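Leucyl-tRNA synthetase (Giardia intestinalis, PDB 3PZ6) probably attaches leucine to tRNA(Leu) using ATP, and is represented here by its CP1 editing domain, a domain that probably hydrolyses mischarged tRNA. Local coordinates at residues S162-L170 against L218-L226. The protein carries 2 engineered substitutions. Sequence-based numbering, arbitrary orientation.
Sequences SPYEQIFVL and LMLEPYSPL
An edge-to-face tyrosine pair, Y164 with Y223, joins the loop leading into strand 167-171 of the CP1 editing domain to the loop that follows helix 216-219. Their ring centroids lie 5.2 Å apart with the planes at 74°, and Y223 presents its edge, through CD1, to the face of Y164. The CB of Y223 lies over the same ring in a CH-pi contact, while Y164 OH donates to S224 O at 2.8 Å, meeting a lone pair in the carbonyl plane. Ring and hydroxyl together fix how Y164 lies against segment 218-226. L226 approaches from the opposite direction, its CD2 3.6 Å from Y164 CE2 and its CD1 beside the hydroxyl; the same CD2 also packs on P163 CG.

A type I turn from L220 to Y223 follows the helix and carries the Y223 ring back to the strand. With CG anti to its carbonyl carbon (chi1 -43°), that ring runs up to Q166, whose NE2 gives a weak bond to Y223 OH at 3.5 Å, the amide and ring planes nearly perpendicular. The hydroxyl also sits at the edge of the F168 ring. One face of F168 is covered by M219, whose CG stands 3.5 Å from the ring centroid and almost on the normal; SD lies obliquely beyond it in a Met-aromatic contact. Between the backbones a water accepts from F168 N and donates to M219 O at 2.8 Å, while F168 and L170 pair with C98 of the parallel strand 97-100. Farther along, L170 CD1 touches L220 CD2, and the L220 side chain continues onto I201 and L202 of helix 192-202.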
loop_
_atom_site.group_PDB
_atom_site.type_symbol
_atom_site.label_atom_id
_atom_site.label_comp_id
_atom_site.label_asym_id
_atom_site.label_seq_id
_atom_site.Cartn_x
_atom_site.Cartn_y
_atom_site.Cartn_z
ATOM N N SER A 162 1.794 -8.465 5.089
ATOM C CA SER A 162 2.579 -7.701 6.058
ATOM C C SER A 162 2.299 -8.165 7.500
ATOM O O SER A 162 1.148 -8.452 7.851
ATOM C CB SER A 162 2.266 -6.215 5.913
ATOM O OG SER A 162 3.070 -5.430 6.774
ATOM N N PRO A 163 3.353 -8.281 8.326
ATOM C CA PRO A 163 3.175 -8.548 9.754
ATOM C C PRO A 163 2.627 -7.342 10.514
ATOM O O PRO A 163 2.218 -7.478 11.664
ATOM C CB PRO A 163 4.598 -8.861 10.236
ATOM C CG PRO A 163 5.485 -8.252 9.222
ATOM C CD PRO A 163 4.767 -8.388 7.927
ATOM N N TYR A 164 2.633 -6.172 9.885
ATOM C CA TYR A 164 2.072 -4.981 10.511
ATOM C C TYR A 164 0.546 -5.046 10.516
ATOM O O TYR A 164 -0.069 -5.327 9.490
ATOM C CB TYR A 164 2.565 -3.719 9.799
ATOM C CG TYR A 164 4.035 -3.428 10.021
ATOM C CD1 TYR A 164 4.550 -3.281 11.311
ATOM C CD2 TYR A 164 4.908 -3.288 8.943
ATOM C CE1 TYR A 164 5.897 -3.005 11.524
ATOM C CE2 TYR A 164 6.254 -3.007 9.143
ATOM C CZ TYR A 164 6.747 -2.872 10.437
ATOM O OH TYR A 164 8.087 -2.593 10.651
ATOM N N GLU A 165 -0.057 -4.807 11.676
ATOM C CA GLU A 165 -1.510 -4.940 11.829
ATOM C C GLU A 165 -2.270 -3.834 11.088
ATOM O O GLU A 165 -3.437 -4.008 10.709
ATOM C CB GLU A 165 -1.907 -5.034 13.311
ATOM C CG GLU A 165 -1.651 -3.795 14.183
ATOM C CD GLU A 165 -0.166 -3.492 14.481
ATOM O OE1 GLU A 165 0.091 -2.600 15.322
ATOM O OE2 GLU A 165 0.745 -4.116 13.884
ATOM N N GLN A 166 -1.593 -2.705 10.880
ATOM C CA GLN A 166 -2.076 -1.640 10.010
ATOM C C GLN A 166 -0.903 -0.806 9.522
ATOM O O GLN A 166 0.167 -0.840 10.107
ATOM C CB GLN A 166 -3.096 -0.748 10.726
ATOM C CG GLN A 166 -2.531 0.174 11.809
ATOM C CD GLN A 166 -2.489 -0.499 13.159
ATOM O OE1 GLN A 166 -3.471 -1.109 13.588
ATOM N NE2 GLN A 166 -1.352 -0.403 13.835
ATOM N N ILE A 167 -1.114 -0.061 8.444
ATOM C CA ILE A 167 -0.124 0.903 7.958
ATOM C C ILE A 167 -0.822 2.190 7.535
ATOM O O ILE A 167 -2.038 2.216 7.407
ATOM C CB ILE A 167 0.745 0.336 6.802
ATOM C CG1 ILE A 167 -0.129 -0.172 5.651
ATOM C CG2 ILE A 167 1.689 -0.753 7.316
ATOM C CD1 ILE A 167 0.662 -0.729 4.462
ATOM N N PHE A 168 -0.052 3.247 7.311
ATOM C CA PHE A 168 -0.616 4.534 6.943
ATOM C C PHE A 168 -0.456 4.875 5.462
ATOM O O PHE A 168 0.536 4.529 4.832
ATOM C CB PHE A 168 -0.008 5.638 7.805
ATOM C CG PHE A 168 -0.501 5.639 9.215
ATOM C CD1 PHE A 168 -1.542 6.479 9.594
ATOM C CD2 PHE A 168 0.067 4.802 10.170
ATOM C CE1 PHE A 168 -2.008 6.486 10.906
ATOM C CE2 PHE A 168 -0.402 4.796 11.480
ATOM C CZ PHE A 168 -1.435 5.642 11.850
ATOM N N VAL A 169 -1.454 5.559 4.919
ATOM C CA VAL A 169 -1.400 6.080 3.567
ATOM C C VAL A 169 -0.580 7.366 3.604
ATOM O O VAL A 169 -0.936 8.307 4.305
ATOM C CB VAL A 169 -2.821 6.409 3.043
ATOM C CG1 VAL A 169 -2.751 7.066 1.674
ATOM C CG2 VAL A 169 -3.694 5.167 3.009
ATOM N N LEU A 170 0.504 7.408 2.841
ATOM C CA LEU A 170 1.438 8.518 2.928
ATOM C C LEU A 170 1.607 9.258 1.588
ATOM O O LEU A 170 1.239 8.726 0.532
ATOM C CB LEU A 170 2.781 8.025 3.468
ATOM C CG LEU A 170 2.810 7.382 4.856
ATOM C CD1 LEU A 170 4.259 7.158 5.256
ATOM C CD2 LEU A 170 2.095 8.237 5.909
ATOM N N LEU A 218 3.892 8.113 15.262
ATOM C CA LEU A 218 2.766 7.184 15.177
ATOM C C LEU A 218 2.678 6.517 13.805
ATOM O O LEU A 218 2.252 5.378 13.702
ATOM C CB LEU A 218 1.456 7.922 15.476
ATOM C CG LEU A 218 0.118 7.170 15.387
ATOM C CD1 LEU A 218 -0.077 6.223 16.575
ATOM C CD2 LEU A 218 -1.074 8.139 15.259
ATOM N N MET A 219 3.093 7.225 12.757
ATOM C CA MET A 219 2.838 6.783 11.394
ATOM C C MET A 219 4.033 6.172 10.646
ATOM O O MET A 219 3.847 5.530 9.618
ATOM C CB MET A 219 2.207 7.924 10.582
ATOM C CG MET A 219 0.923 8.481 11.188
ATOM S SD MET A 219 0.268 9.862 10.240
ATOM C CE MET A 219 -1.212 10.306 11.169
ATOM N N LEU A 220 5.242 6.345 11.172
ATOM C CA LEU A 220 6.458 5.858 10.504
ATOM C C LEU A 220 7.429 5.101 11.396
ATOM O O LEU A 220 7.899 4.029 11.020
ATOM C CB LEU A 220 7.208 7.001 9.816
ATOM C CG LEU A 220 6.725 7.442 8.445
ATOM C CD1 LEU A 220 7.868 8.106 7.752
ATOM C CD2 LEU A 220 6.297 6.232 7.642
ATOM N N GLU A 221 7.740 5.667 12.559
ATOM C CA GLU A 221 8.666 5.056 13.523
ATOM C C GLU A 221 8.357 3.605 13.923
ATOM O O GLU A 221 9.284 2.814 14.078
ATOM C CB GLU A 221 8.808 5.937 14.765
ATOM C CG GLU A 221 9.725 7.144 14.540
ATOM C CD GLU A 221 9.752 8.124 15.709
ATOM O OE1 GLU A 221 9.332 7.749 16.839
ATOM O OE2 GLU A 221 10.203 9.276 15.488
ATOM N N PRO A 222 7.063 3.245 14.090
ATOM C CA PRO A 222 6.792 1.832 14.378
ATOM C C PRO A 222 6.836 0.913 13.149
ATOM O O PRO A 222 6.713 -0.303 13.295
ATOM C CB PRO A 222 5.370 1.851 14.964
ATOM C CG PRO A 222 4.964 3.290 15.048
ATOM C CD PRO A 222 5.824 4.041 14.111
ATOM N N TYR A 223 7.004 1.475 11.955
ATOM C CA TYR A 223 7.007 0.674 10.728
ATOM C C TYR A 223 8.346 0.770 10.012
ATOM O O TYR A 223 8.462 1.353 8.933
ATOM C CB TYR A 223 5.852 1.088 9.812
ATOM C CG TYR A 223 4.563 1.293 10.567
ATOM C CD1 TYR A 223 3.725 0.216 10.851
ATOM C CD2 TYR A 223 4.196 2.562 11.024
ATOM C CE1 TYR A 223 2.552 0.401 11.563
ATOM C CE2 TYR A 223 3.028 2.754 11.738
ATOM C CZ TYR A 223 2.209 1.673 12.005
ATOM O OH TYR A 223 1.046 1.856 12.716
ATOM N N SER A 224 9.369 0.202 10.625
ATOM C CA SER A 224 10.696 0.219 10.037
ATOM C C SER A 224 10.770 -0.785 8.886
ATOM O O SER A 224 10.034 -1.778 8.882
ATOM C CB SER A 224 11.728 -0.146 11.091
ATOM O OG SER A 224 11.563 -1.507 11.459
ATOM N N PRO A 225 11.673 -0.539 7.916
ATOM C CA PRO A 225 11.888 -1.478 6.812
ATOM C C PRO A 225 12.146 -2.889 7.324
ATOM O O PRO A 225 12.704 -3.060 8.407
ATOM C CB PRO A 225 13.138 -0.931 6.136
ATOM C CG PRO A 225 13.097 0.527 6.414
ATOM C CD PRO A 225 12.531 0.655 7.798
ATOM N N LEU A 226 11.727 -3.886 6.557
ATOM C CA LEU A 226 11.834 -5.276 6.980
ATOM C C LEU A 226 12.833 -6.077 6.144
ATOM O O LEU A 226 12.869 -5.920 4.925
ATOM C CB LEU A 226 10.453 -5.935 6.911
ATOM C CG LEU A 226 9.537 -5.959 8.144
ATOM C CD1 LEU A 226 9.914 -4.969 9.242
ATOM C CD2 LEU A 226 8.090 -5.779 7.713
HETATM O O HOH W 1 2.788 3.549 7.866
#